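Local atomic coordinates of putative retaining b-glycosidase (PDB entry 5A95), a protein that hydrolyses beta-glucans, probably cutting mixed-linkage beta-1,3-1,4-glucan chains by the retaining mechanism of glycoside hydrolase family 5. Residues A[67-73]-A[326-332]; A[72-76]-A[105-110]; A[135-139]-A[179-185]; A[172-177]-A[216-220]; A[223-228]-A[248-252]. The protein carries 1 engineered substitution. All blocks are in the same frame, centred on the assembly; numbering follows the deposited sequence. Where two conformers were deposited one is given.

Contact 1 of 5, residues A[67-73]-A[326-332]; sequences TFRGVNI and SYTVWVF. With BGC (beta-D-glucopyranose), chain D.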
# COMPACT_ATOMS: atom_id res chain seq x y z
N THR A 67 -2.03 33.93 19.69
CA THR A 67 -1.80 32.68 20.42
C THR A 67 -3.04 31.82 20.32
O THR A 67 -4.11 32.26 20.70
CB THR A 67 -1.48 32.99 21.92
OG1 THR A 67 -0.40 33.95 21.97
CG2 THR A 67 -1.10 31.76 22.67
N PHE A 68 -2.91 30.60 19.80
CA PHE A 68 -4.04 29.65 19.85
C PHE A 68 -4.19 29.20 21.31
O PHE A 68 -3.20 28.78 21.94
CB PHE A 68 -3.81 28.42 18.96
CG PHE A 68 -3.65 28.71 17.49
CD1 PHE A 68 -4.76 28.78 16.67
CD2 PHE A 68 -2.41 28.94 16.92
CE1 PHE A 68 -4.65 29.06 15.33
CE2 PHE A 68 -2.29 29.19 15.57
CZ PHE A 68 -3.40 29.28 14.78
N ARG A 69 -5.40 29.31 21.84
CA ARG A 69 -5.71 28.93 23.21
C ARG A 69 -7.08 28.28 23.16
O ARG A 69 -8.09 28.93 22.87
CB ARG A 69 -5.78 30.16 24.15
CG ARG A 69 -4.49 30.95 24.30
CD ARG A 69 -4.66 32.14 25.28
NE ARG A 69 -5.76 33.00 24.82
CZ ARG A 69 -5.65 34.07 24.06
NH1 ARG A 69 -4.45 34.51 23.66
NH2 ARG A 69 -6.75 34.70 23.69
N GLY A 70 -7.14 26.99 23.45
CA GLY A 70 -8.43 26.32 23.40
C GLY A 70 -8.38 24.88 23.83
O GLY A 70 -7.61 24.50 24.71
N VAL A 71 -9.23 24.08 23.19
CA VAL A 71 -9.45 22.71 23.61
C VAL A 71 -9.59 21.79 22.40
O VAL A 71 -9.96 22.22 21.30
CB VAL A 71 -10.72 22.54 24.48
CG1 VAL A 71 -10.68 23.48 25.67
CG2 VAL A 71 -11.99 22.80 23.68
N ASN A 72 -9.28 20.51 22.63
CA ASN A 72 -9.79 19.41 21.83
C ASN A 72 -11.22 19.12 22.18
O ASN A 72 -11.60 19.20 23.36
CB ASN A 72 -8.98 18.15 22.14
CG ASN A 72 -7.60 18.17 21.54
OD1 ASN A 72 -7.44 17.74 20.41
ND2 ASN A 72 -6.63 18.70 22.27
N ILE A 73 -11.99 18.70 21.19
CA ILE A 73 -13.22 17.97 21.41
C ILE A 73 -12.99 16.58 20.84
O ILE A 73 -11.93 16.30 20.25
CB ILE A 73 -14.44 18.66 20.78
CG1 ILE A 73 -14.26 18.85 19.27
CG2 ILE A 73 -14.72 19.98 21.49
CD1 ILE A 73 -15.48 19.40 18.56
N SER A 326 1.39 28.30 22.23
CA SER A 326 -0.04 28.07 22.03
C SER A 326 -0.43 26.69 22.55
O SER A 326 0.43 25.82 22.74
CB SER A 326 -0.34 28.17 20.55
OG SER A 326 -0.20 29.49 20.05
N TYR A 327 -1.71 26.47 22.78
CA TYR A 327 -2.13 25.19 23.35
C TYR A 327 -3.60 24.88 23.13
O TYR A 327 -4.44 25.75 23.06
CB TYR A 327 -1.83 25.13 24.86
CG TYR A 327 -2.45 26.23 25.67
CD1 TYR A 327 -3.73 26.10 26.18
CD2 TYR A 327 -1.78 27.41 25.89
CE1 TYR A 327 -4.31 27.12 26.93
CE2 TYR A 327 -2.34 28.43 26.63
CZ TYR A 327 -3.61 28.29 27.15
OH TYR A 327 -4.20 29.31 27.88
N THR A 328 -3.88 23.57 23.07
CA THR A 328 -5.23 23.05 23.10
C THR A 328 -5.30 21.88 24.07
O THR A 328 -4.71 20.82 23.84
CB THR A 328 -5.76 22.63 21.72
OG1 THR A 328 -4.88 21.73 21.07
CG2 THR A 328 -5.98 23.83 20.83
N VAL A 329 -6.03 22.05 25.18
CA VAL A 329 -6.10 21.07 26.24
C VAL A 329 -6.85 19.82 25.73
O VAL A 329 -7.80 19.92 24.94
CB VAL A 329 -6.86 21.65 27.44
CG1 VAL A 329 -6.95 20.68 28.60
CG2 VAL A 329 -6.20 22.94 27.92
N TRP A 330 -6.43 18.66 26.22
CA TRP A 330 -7.10 17.39 25.94
C TRP A 330 -7.82 16.95 27.23
O TRP A 330 -7.15 16.79 28.24
CB TRP A 330 -6.06 16.31 25.51
CG TRP A 330 -6.67 14.97 25.20
CD1 TRP A 330 -7.01 14.00 26.10
CD2 TRP A 330 -7.13 14.50 23.93
NE1 TRP A 330 -7.58 12.93 25.45
CE2 TRP A 330 -7.68 13.22 24.12
CE3 TRP A 330 -7.10 15.04 22.64
CZ2 TRP A 330 -8.22 12.47 23.07
CZ3 TRP A 330 -7.63 14.32 21.60
CH2 TRP A 330 -8.17 13.02 21.81
N VAL A 331 -9.14 16.72 27.22
CA VAL A 331 -10.06 16.88 26.09
C VAL A 331 -11.42 17.35 26.64
O VAL A 331 -11.81 16.94 27.74
CB VAL A 331 -10.22 15.55 25.31
CG1 VAL A 331 -10.64 14.42 26.22
CG2 VAL A 331 -11.16 15.69 24.12
N PHE A 332 -12.12 18.19 25.89
CA PHE A 332 -13.41 18.71 26.30
C PHE A 332 -14.48 17.71 25.87
O PHE A 332 -15.15 17.87 24.87
CB PHE A 332 -13.64 20.09 25.69
CG PHE A 332 -14.77 20.84 26.33
CD1 PHE A 332 -14.54 21.59 27.48
CD2 PHE A 332 -16.04 20.84 25.78
CE1 PHE A 332 -15.56 22.31 28.06
CE2 PHE A 332 -17.07 21.58 26.37
CZ PHE A 332 -16.82 22.29 27.52
C2 BGC D . -3.77 10.18 22.54
C3 BGC D . -5.24 10.39 22.88
C4 BGC D . -5.55 9.74 24.23
C5 BGC D . -4.60 10.27 25.29
C6 BGC D . -4.87 9.69 26.65
C1 BGC D . -2.82 10.44 23.71
O1 BGC D . -1.58 9.79 23.55
O2 BGC D . -3.41 11.00 21.36
O3 BGC D . -6.03 9.87 21.75
O4 BGC D . -6.90 9.90 24.70
O5 BGC D . -3.30 9.86 24.90
O6 BGC D . -3.78 10.13 27.47

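Contact 2 of 5, residues A[72-76]-A[105-110]; sequences NIADT and PIHPVS. With BGC (beta-D-glucopyranose), chain B.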
# COMPACT_ATOMS: atom_id res chain seq x y z
N ASN A 72 -9.28 20.51 22.63
CA ASN A 72 -9.79 19.41 21.83
C ASN A 72 -11.22 19.12 22.18
O ASN A 72 -11.60 19.20 23.36
CB ASN A 72 -8.98 18.15 22.14
CG ASN A 72 -7.60 18.17 21.54
OD1 ASN A 72 -7.44 17.74 20.41
ND2 ASN A 72 -6.63 18.70 22.27
N ILE A 73 -11.99 18.70 21.19
CA ILE A 73 -13.22 17.97 21.41
C ILE A 73 -12.99 16.58 20.84
O ILE A 73 -11.93 16.30 20.25
CB ILE A 73 -14.44 18.66 20.78
CG1 ILE A 73 -14.26 18.85 19.27
CG2 ILE A 73 -14.72 19.98 21.49
CD1 ILE A 73 -15.48 19.40 18.56
N ALA A 74 -13.93 15.67 21.06
CA ALA A 74 -13.80 14.32 20.54
C ALA A 74 -13.97 14.27 19.01
O ALA A 74 -14.40 15.22 18.37
CB ALA A 74 -14.79 13.36 21.22
N ASP A 75 -13.64 13.11 18.44
CA ASP A 75 -13.89 12.86 17.03
C ASP A 75 -15.36 13.11 16.67
O ASP A 75 -16.27 12.78 17.44
CB ASP A 75 -13.51 11.41 16.69
CG ASP A 75 -13.82 11.03 15.28
OD1 ASP A 75 -14.94 10.53 15.04
OD2 ASP A 75 -12.93 11.15 14.40
N THR A 76 -15.57 13.66 15.49
CA THR A 76 -16.90 14.02 15.01
C THR A 76 -17.85 12.83 15.05
O THR A 76 -18.99 12.97 15.46
CB THR A 76 -16.78 14.56 13.56
OG1 THR A 76 -15.94 15.73 13.55
CG2 THR A 76 -18.12 14.90 12.97
N PRO A 105 -9.86 16.06 16.46
CA PRO A 105 -9.00 14.90 16.30
C PRO A 105 -9.68 13.88 15.40
O PRO A 105 -10.44 13.02 15.87
CB PRO A 105 -8.84 14.38 17.73
CG PRO A 105 -10.12 14.73 18.39
CD PRO A 105 -10.59 16.02 17.76
N ILE A 106 -9.39 13.96 14.10
CA ILE A 106 -10.03 13.14 13.09
C ILE A 106 -9.39 11.78 13.07
O ILE A 106 -8.25 11.63 12.65
CB ILE A 106 -9.99 13.84 11.73
CG1 ILE A 106 -10.75 15.17 11.83
CG2 ILE A 106 -10.55 12.94 10.63
CD1 ILE A 106 -10.39 16.21 10.81
N HIS A 107 -10.10 10.78 13.58
CA HIS A 107 -9.55 9.45 13.67
C HIS A 107 -9.70 8.73 12.33
O HIS A 107 -10.79 8.70 11.77
CB HIS A 107 -10.25 8.63 14.75
CG HIS A 107 -9.87 9.03 16.13
ND1 HIS A 107 -9.93 10.33 16.59
CD2 HIS A 107 -9.41 8.29 17.17
CE1 HIS A 107 -9.55 10.36 17.86
NE2 HIS A 107 -9.23 9.13 18.23
N PRO A 108 -8.64 8.07 11.84
CA PRO A 108 -8.78 7.42 10.53
C PRO A 108 -9.93 6.40 10.46
O PRO A 108 -10.57 6.26 9.43
CB PRO A 108 -7.40 6.74 10.34
CG PRO A 108 -6.45 7.69 11.03
CD PRO A 108 -7.23 8.14 12.26
N VAL A 109 -10.16 5.65 11.54
CA VAL A 109 -11.24 4.65 11.49
C VAL A 109 -12.59 5.33 11.28
O VAL A 109 -13.48 4.76 10.66
CB VAL A 109 -11.24 3.77 12.77
CG1 VAL A 109 -11.65 4.56 13.99
CG2 VAL A 109 -12.11 2.51 12.59
N SER A 110 -12.75 6.53 11.82
CA SER A 110 -13.99 7.33 11.72
C SER A 110 -14.13 7.97 10.33
O SER A 110 -15.24 8.01 9.78
CB SER A 110 -13.98 8.39 12.82
OG SER A 110 -15.21 9.05 12.88
C2 BGC B . -8.79 8.68 25.53
C3 BGC B . -9.63 7.45 25.22
C4 BGC B . -10.12 7.47 23.79
C5 BGC B . -8.97 7.70 22.82
C6 BGC B . -9.41 7.96 21.41
C1 BGC B . -7.67 8.73 24.50
O2 BGC B . -8.30 8.55 26.86
O3 BGC B . -10.76 7.44 26.10
O4 BGC B . -10.72 6.21 23.50
O5 BGC B . -8.24 8.85 23.21
O6 BGC B . -8.27 8.19 20.58

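Contact 3 of 5, residues A[135-139]-A[179-185]; sequences IYLIL and PTVAVYE. With MG (magnesium ion), chain G.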
# COMPACT_ATOMS: atom_id res chain seq x y z
N ILE A 135 -13.80 31.99 16.11
CA ILE A 135 -12.73 31.10 16.58
C ILE A 135 -12.18 30.25 15.44
O ILE A 135 -12.73 30.21 14.34
CB ILE A 135 -13.20 30.23 17.74
CG1 ILE A 135 -14.23 29.21 17.27
CG2 ILE A 135 -13.69 31.16 18.86
CD1 ILE A 135 -14.63 28.22 18.31
N TYR A 136 -11.04 29.63 15.71
CA TYR A 136 -10.28 28.93 14.69
C TYR A 136 -10.24 27.42 14.92
O TYR A 136 -10.44 26.96 16.03
CB TYR A 136 -8.84 29.46 14.70
CG TYR A 136 -8.75 30.90 14.24
CD1 TYR A 136 -8.63 31.20 12.90
CD2 TYR A 136 -8.82 31.96 15.16
CE1 TYR A 136 -8.57 32.50 12.45
CE2 TYR A 136 -8.79 33.27 14.72
CZ TYR A 136 -8.65 33.55 13.38
OH TYR A 136 -8.56 34.85 12.96
N LEU A 137 -9.98 26.67 13.85
CA LEU A 137 -9.86 25.23 13.93
C LEU A 137 -8.45 24.77 13.64
O LEU A 137 -7.79 25.27 12.73
CB LEU A 137 -10.80 24.56 12.92
CG LEU A 137 -12.29 24.81 13.19
CD1 LEU A 137 -13.10 24.32 12.00
CD2 LEU A 137 -12.75 24.12 14.47
N ILE A 138 -8.03 23.76 14.39
CA ILE A 138 -6.88 22.92 14.08
C ILE A 138 -7.45 21.58 13.62
O ILE A 138 -8.17 20.94 14.37
CB ILE A 138 -5.97 22.73 15.30
CG1 ILE A 138 -5.41 24.08 15.80
CG2 ILE A 138 -4.86 21.72 14.96
CD1 ILE A 138 -4.56 23.96 17.03
N LEU A 139 -7.11 21.16 12.40
CA LEU A 139 -7.52 19.86 11.93
C LEU A 139 -6.37 18.90 12.13
O LEU A 139 -5.26 19.13 11.62
CB LEU A 139 -7.94 19.90 10.46
CG LEU A 139 -9.07 20.86 10.12
CD1 LEU A 139 -9.44 20.77 8.64
CD2 LEU A 139 -10.29 20.66 11.01
N PRO A 179 -10.06 31.31 6.25
CA PRO A 179 -9.24 31.71 7.40
C PRO A 179 -9.53 30.91 8.67
O PRO A 179 -8.65 30.71 9.49
CB PRO A 179 -9.63 33.19 7.62
CG PRO A 179 -10.94 33.33 6.94
CD PRO A 179 -10.89 32.43 5.76
N THR A 180 -10.76 30.47 8.82
CA THR A 180 -11.21 29.76 10.02
C THR A 180 -10.37 28.50 10.27
O THR A 180 -10.14 28.15 11.40
CB THR A 180 -12.68 29.36 9.86
OG1 THR A 180 -13.42 30.52 9.48
CG2 THR A 180 -13.25 28.76 11.09
N VAL A 181 -9.99 27.84 9.19
CA VAL A 181 -9.22 26.61 9.26
C VAL A 181 -7.75 27.02 9.21
O VAL A 181 -7.24 27.39 8.17
CB VAL A 181 -9.60 25.65 8.13
CG1 VAL A 181 -8.79 24.38 8.24
CG2 VAL A 181 -11.09 25.30 8.16
N ALA A 182 -7.08 27.00 10.37
CA ALA A 182 -5.80 27.64 10.51
C ALA A 182 -4.61 26.71 10.39
O ALA A 182 -3.58 27.10 9.87
CB ALA A 182 -5.73 28.42 11.80
N VAL A 183 -4.71 25.51 10.96
CA VAL A 183 -3.56 24.63 11.16
C VAL A 183 -3.92 23.23 10.70
O VAL A 183 -5.00 22.70 11.03
CB VAL A 183 -3.17 24.60 12.66
CG1 VAL A 183 -2.01 23.65 12.90
CG2 VAL A 183 -2.85 25.98 13.18
N TYR A 184 -3.02 22.65 9.91
CA TYR A 184 -3.12 21.27 9.44
C TYR A 184 -2.06 20.46 10.18
O TYR A 184 -0.87 20.56 9.91
CB TYR A 184 -2.89 21.17 7.93
CG TYR A 184 -3.98 21.77 7.07
CD1 TYR A 184 -5.17 22.23 7.60
CD2 TYR A 184 -3.86 21.82 5.70
CE1 TYR A 184 -6.16 22.76 6.82
CE2 TYR A 184 -4.85 22.37 4.90
CZ TYR A 184 -6.00 22.87 5.47
OH TYR A 184 -7.02 23.42 4.74
N GLU A 185 -2.53 19.71 11.18
CA GLU A 185 -1.64 18.91 12.05
C GLU A 185 -1.51 17.53 11.42
O GLU A 185 -2.40 16.70 11.52
CB GLU A 185 -2.17 18.88 13.45
CG GLU A 185 -1.29 18.12 14.43
CD GLU A 185 -1.70 18.33 15.88
OE1 GLU A 185 -2.76 18.97 16.08
OE2 GLU A 185 -1.00 17.84 16.79
MG MG G . -7.15 28.17 6.04
O HOH W 1 -7.83 26.18 5.13
O HOH W 2 -6.74 28.90 3.72
O HOH W 3 -5.09 29.31 6.25

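Contact 4 of 5, residues A[172-177]-A[216-220]; sequences TFRYQN and IYASD. Unlike the reference sequence in segment 172-177: Q176 (reference Lys).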
# COMPACT_ATOMS: atom_id res chain seq x y z
N THR A 172 -7.19 20.15 1.86
CA THR A 172 -6.58 21.36 1.39
C THR A 172 -7.35 21.97 0.24
O THR A 172 -7.53 23.18 0.16
CB THR A 172 -5.09 21.14 1.02
OG1 THR A 172 -4.39 20.55 2.12
CG2 THR A 172 -4.42 22.44 0.71
N PHE A 173 -7.85 21.12 -0.65
CA PHE A 173 -8.70 21.59 -1.73
C PHE A 173 -10.00 22.20 -1.19
O PHE A 173 -10.39 23.30 -1.56
CB PHE A 173 -9.04 20.45 -2.68
CG PHE A 173 -10.00 20.82 -3.79
CD1 PHE A 173 -9.60 21.56 -4.88
CD2 PHE A 173 -11.30 20.38 -3.75
CE1 PHE A 173 -10.49 21.85 -5.89
CE2 PHE A 173 -12.20 20.69 -4.74
CZ PHE A 173 -11.78 21.42 -5.81
N ARG A 174 -10.67 21.49 -0.31
CA ARG A 174 -11.96 21.94 0.15
C ARG A 174 -11.90 23.26 0.88
O ARG A 174 -12.81 24.08 0.74
CB ARG A 174 -12.64 20.91 1.04
CG ARG A 174 -14.13 21.16 1.27
CD ARG A 174 -14.74 20.00 2.02
NE ARG A 174 -16.18 20.03 2.19
CZ ARG A 174 -17.04 19.20 1.59
NH1 ARG A 174 -16.64 18.37 0.63
NH2 ARG A 174 -18.31 19.21 1.93
N TYR A 175 -10.87 23.46 1.68
CA TYR A 175 -10.79 24.64 2.54
C TYR A 175 -9.80 25.70 2.05
O TYR A 175 -9.35 26.54 2.82
CB TYR A 175 -10.57 24.24 4.01
CG TYR A 175 -11.66 23.32 4.47
CD1 TYR A 175 -12.99 23.76 4.51
CD2 TYR A 175 -11.40 21.99 4.81
CE1 TYR A 175 -14.02 22.91 4.86
CE2 TYR A 175 -12.42 21.14 5.15
CZ TYR A 175 -13.73 21.58 5.17
OH TYR A 175 -14.71 20.68 5.50
N GLN A 176 -9.53 25.71 0.74
CA GLN A 176 -8.66 26.74 0.20
C GLN A 176 -9.23 28.13 0.53
O GLN A 176 -10.43 28.35 0.39
CB GLN A 176 -8.53 26.59 -1.31
CG GLN A 176 -7.48 27.49 -1.89
CD GLN A 176 -7.32 27.38 -3.40
OE1 GLN A 176 -7.88 26.49 -4.04
NE2 GLN A 176 -6.51 28.25 -3.96
N ASN A 177 -8.36 29.01 1.01
CA ASN A 177 -8.75 30.42 1.24
C ASN A 177 -9.83 30.56 2.34
O ASN A 177 -10.65 31.46 2.28
CB ASN A 177 -9.22 31.04 -0.10
CG ASN A 177 -9.41 32.56 -0.04
OD1 ASN A 177 -8.66 33.27 0.60
ND2 ASN A 177 -10.44 33.05 -0.74
N ILE A 216 0.35 19.92 0.18
CA ILE A 216 -0.53 20.90 0.79
C ILE A 216 -0.26 22.30 0.21
O ILE A 216 -1.17 23.00 -0.24
CB ILE A 216 -0.39 20.87 2.31
CG1 ILE A 216 -0.98 19.56 2.86
CG2 ILE A 216 -1.06 22.07 2.96
CD1 ILE A 216 -0.60 19.28 4.30
N TYR A 217 1.02 22.70 0.23
CA TYR A 217 1.39 24.03 -0.25
C TYR A 217 1.10 24.24 -1.72
O TYR A 217 0.82 25.38 -2.12
CB TYR A 217 2.86 24.31 0.09
CG TYR A 217 3.14 24.77 1.51
CD1 TYR A 217 2.13 25.04 2.44
CD2 TYR A 217 4.46 24.98 1.90
CE1 TYR A 217 2.44 25.52 3.69
CE2 TYR A 217 4.77 25.45 3.16
CZ TYR A 217 3.75 25.71 4.06
OH TYR A 217 4.03 26.24 5.30
N ALA A 218 1.16 23.18 -2.51
CA ALA A 218 0.82 23.28 -3.92
C ALA A 218 -0.65 23.66 -4.11
O ALA A 218 -1.01 24.18 -5.16
CB ALA A 218 1.10 21.95 -4.64
N SER A 219 -1.48 23.32 -3.12
CA SER A 219 -2.93 23.55 -3.16
C SER A 219 -3.36 24.79 -2.37
O SER A 219 -4.30 25.47 -2.81
CB SER A 219 -3.59 22.27 -2.63
OG SER A 219 -4.99 22.39 -2.58
N ASP A 220 -2.70 25.11 -1.26
CA ASP A 220 -3.01 26.31 -0.46
C ASP A 220 -1.79 26.66 0.38
O ASP A 220 -1.51 26.04 1.40
CB ASP A 220 -4.21 26.03 0.43
CG ASP A 220 -4.72 27.26 1.16
OD1 ASP A 220 -4.05 28.32 1.15
OD2 ASP A 220 -5.78 27.15 1.80
O HOH W 4 -6.66 24.57 2.37
O HOH W 5 -6.99 23.86 -3.78

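Contact 5 of 5, residues A[223-228]-A[248-252]; sequences VIPLVA and GIAYA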
# COMPACT_ATOMS: atom_id res chain seq x y z
N VAL A 223 -1.99 27.94 4.55
CA VAL A 223 -2.23 27.13 5.74
C VAL A 223 -0.95 26.97 6.56
O VAL A 223 0.18 27.14 6.02
CB VAL A 223 -2.83 25.76 5.39
CG1 VAL A 223 -4.12 25.91 4.61
CG2 VAL A 223 -1.83 24.93 4.65
N ILE A 224 -1.10 26.61 7.83
CA ILE A 224 0.03 26.35 8.70
C ILE A 224 0.14 24.84 8.98
O ILE A 224 -0.64 24.28 9.74
CB ILE A 224 -0.11 27.10 10.04
CG1 ILE A 224 -0.23 28.61 9.82
CG2 ILE A 224 1.05 26.76 10.96
CD1 ILE A 224 -0.73 29.35 11.06
N PRO A 225 1.13 24.17 8.38
CA PRO A 225 1.39 22.77 8.74
C PRO A 225 1.98 22.72 10.14
O PRO A 225 2.85 23.54 10.49
CB PRO A 225 2.43 22.30 7.68
CG PRO A 225 2.35 23.34 6.57
CD PRO A 225 2.06 24.62 7.33
N LEU A 226 1.59 21.70 10.89
CA LEU A 226 2.09 21.48 12.25
C LEU A 226 2.71 20.08 12.31
O LEU A 226 2.05 19.08 11.99
CB LEU A 226 0.95 21.60 13.25
CG LEU A 226 1.29 21.48 14.72
CD1 LEU A 226 2.10 22.64 15.20
CD2 LEU A 226 0.08 21.30 15.61
N VAL A 227 4.01 20.04 12.62
CA VAL A 227 4.85 18.84 12.54
C VAL A 227 5.25 18.40 13.94
O VAL A 227 5.56 19.22 14.79
CB VAL A 227 6.12 19.18 11.73
CG1 VAL A 227 7.15 18.06 11.78
CG2 VAL A 227 5.74 19.46 10.28
N ALA A 228 5.24 17.09 14.16
CA ALA A 228 5.54 16.48 15.45
C ALA A 228 6.78 15.58 15.38
O ALA A 228 7.10 14.99 14.34
CB ALA A 228 4.39 15.61 15.91
N GLY A 248 6.99 28.59 7.11
CA GLY A 248 5.63 28.67 7.58
C GLY A 248 5.12 27.49 8.39
O GLY A 248 3.93 27.30 8.50
N ILE A 249 6.06 26.76 8.99
CA ILE A 249 5.85 25.52 9.75
C ILE A 249 5.79 25.85 11.23
O ILE A 249 6.59 26.65 11.73
CB ILE A 249 7.08 24.54 9.51
CG1 ILE A 249 7.27 24.32 8.00
CG2 ILE A 249 6.97 23.21 10.22
CD1 ILE A 249 6.00 23.89 7.31
N ALA A 250 4.85 25.23 11.94
CA ALA A 250 4.86 25.22 13.39
C ALA A 250 5.14 23.80 13.86
O ALA A 250 4.97 22.83 13.09
CB ALA A 250 3.52 25.70 13.92
N TYR A 251 5.59 23.67 15.11
CA TYR A 251 5.88 22.35 15.67
C TYR A 251 4.94 22.06 16.85
O TYR A 251 4.60 22.94 17.64
CB TYR A 251 7.36 22.25 16.08
CG TYR A 251 8.30 22.23 14.91
CD1 TYR A 251 8.54 21.05 14.24
CD2 TYR A 251 8.91 23.39 14.44
CE1 TYR A 251 9.41 21.00 13.16
CE2 TYR A 251 9.76 23.36 13.34
CZ TYR A 251 10.02 22.15 12.72
OH TYR A 251 10.86 22.09 11.63
N ALA A 252 4.54 20.79 16.93
CA ALA A 252 3.65 20.28 17.99
C ALA A 252 4.48 19.75 19.14
O ALA A 252 5.52 19.14 18.95
CB ALA A 252 2.75 19.17 17.45

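Contact 1 of 5, residues A[67-73]-A[326-332]
N72 and V329 meet where the first and last strands of the (beta/alpha)8 barrel close the cylinder, 69-72 running parallel to 326-329. Main-chain bonds alternate from F68 O with Y327 N to N72 N with V329 O, and one more, F332 N to N72 O at 2.8 Å, carries the pairing beyond the strands. At the other end S326 OG accepts F68 N at 2.9 Å. Along the N72 side chain, CB lies 3.5 Å from V329 O and CG 3.4 Å from W330 CE3, with the amide inclined 61° to the indole. OD1 sits 3.6 Å from W330 CZ3 and is bonded to R103. ND2 bonds V329 O from above that carbonyl's plane at 3.2 Å and also reaches T290 O, so V329 O holds two N-H groups of one asparagine. W330, followed by a cis peptide, has V331 CB over one indole face and C3 of the chain D glucose 3.6 Å above the other; NE1 bonds S337 O. Replacing W330 with an alanine would probably deprive this glucose of its platform and leave S337 O without the indole N-H. On the outer side, V71 CG2 packs 3.8 Å from F332 CB.

Contact 2 of 5, residues A[72-76]-A[105-110]
D75 OD1 takes the hydroxyl of S110 OG in a short bond of 2.6 Å, met on the syn side and 16° out of the carboxylate plane. The same oxygen receives weak bonds from the backbone N atoms of G77 and K78, as fits the N-cap of helix 76-81. D75 OD2 is held as well: H107 N reaches its anti side at 3.0 Å in a nearly straight bond, 173° at the hydrogen, and Y119 OH adds a second bond. With CG anti to the D75 backbone N, chi1 176°, the carboxylate extends across to helix 108-114, and its several partners leave it little freedom to turn. D75 CB rests 3.7 Å from H107 ND1. That nitrogen donates to P105 O at 2.8 Å, in the plane of its own ring but above the plane of the carbonyl, which fixes the rotation of the imidazole and presents NE2 to the sugar. NE2 and O6 of the chain B glucose are hydrogen-bonded at 2.7 Å, edge-on to the ring. H142 stacks on H107, and W31 of a neighbouring subunit packs on H107, D75 and S110. The carboxylate thus probably helps to position, through its backbone N, a histidine of the glycan pocket at the C-terminal end of a family 5 barrel.

Contact 3 of 5, residues A[135-139]-A[179-185]
L139, L137 and T180 have the largest shares of the buried surface in the contact between the third and fourth strands of the (beta/alpha)8 barrel, a parallel pair interrupted by a beta bulge. T180 O receives L137 N at 2.9 Å, while T180 CG2 lies 3.6 Å from I135 O and OG1 bonds Q48. L137 O takes A182 N at 3.0 Å; the register then slips by one residue, so that I138 pairs with V183. Beyond the bulge L139 is held by both its main-chain polar atoms, N donating to V183 O and O accepting E185 N at 2.8 Å. The L139 side chain, with CG anti to its carbonyl carbon (chi1 -58°), crosses V181 at about a right angle and sets CD1 3.7 Å from V181 CG1. On the other face I138 lies alongside V183, and E185, salt-bridged to R103, has OE1 3.6 Å from I138 CG2. V181 O turns from the sheet to bind a magnesium ion at 2.3 Å, together with V178 O and three waters, one of which donates to Y184 OH at 2.9 Å.

Contact 4 of 5, residues A[172-177]-A[216-220]
T172 turns its methyl anti to the backbone N, and S219 does the same with its hydroxyl (chi1 178°), which points the two groups at each other across the helix ends, T172 CG2 3.3 Å from S219 OG. The methyl also lies 3.4 Å from I216 O and 3.6 Å from D220 CB, filling the notch at the last turn of helix 202-219. T172 OG1 lies 3.6 Å from I216 CG1 but bonds W168 O of its own helix. D220 OD2 receives N177 N in a long bond of 3.3 Å, from well above the carboxylate plane. A water donates to both D220 OD2 and T172 O, each at 2.8 Å, and T222 holds the other carboxylate oxygen. A second water takes the S219 hydroxyl and donates to Q176 OE1; Q39 is a further partner of this glutamine, which stands where the reference sequence has lysine. S219 also packs against T196 of a neighbouring subunit. The arrangement is side-by-side packing of the C-terminal ends of two successive helices in the outer layer of a (beta/alpha)8 barrel.

Contact 5 of 5, residues A[223-228]-A[248-252]
L226 drives its CD1 to 3.3 Å from Y251 C and 3.6 Å from A250 CB, the tight part of a parallel pairing between the fifth and sixth strands of the (beta/alpha)8 barrel. CG anti to the backbone N, chi1 -177°, leans the leucine across the neighbouring strand, where L226 CG also packs 3.9 Å from A252 CB. The two alanines are small enough to let the branch lie down there, on the face that looks into the barrel toward V183 and E185. Shortening L226 to an alanine is likely to open a gap between A250, A252 and E185 in the barrel interior. On the outer face V227 and Y251 lie side by side, V227 CG1 4.0 Å from Y251 CE1, and I249 CG2 covers one face of the tyrosine ring near its rim; Y251 OH goes to I244 N. Contact thins toward the start of the strands: G248 is partly exposed and touches P225 CD through its carbonyl oxygen at 3.5 Å, and the I249 side chain crosses that of P225 at about a right angle, CD1 3.8 Å from P225 CG. Main-chain bonds run from A250 N to P225 O and from V227 N to A250 O. A third joins A252 N to V227 O at 2.8 Å.

Contacts 1, 3 and 5 are strand pairings of one barrel, and contact 4 joins two of its outer helices. Contacts 1 and 3 meet inside the barrel, F68 CZ lying 3.7 Å from V183 CG2. Contact 3 continues across the sheet into contact 5 through probable hydrogen bonds between Y184 and both I224 and L226, while E185 CD packs 3.5 Å from L226 CD2. Y184 also faces outward to contact 4, its CE2 3.4 Å from T172 OG1. Contacts 1 and 2 share N72 and I73 and supply W330 and H107 to the glycan pocket, where H142 meets both rings. Contact 4 lies farther out, its centre about 24 Å from that of contact 1 and about 21 Å from that of contact 2.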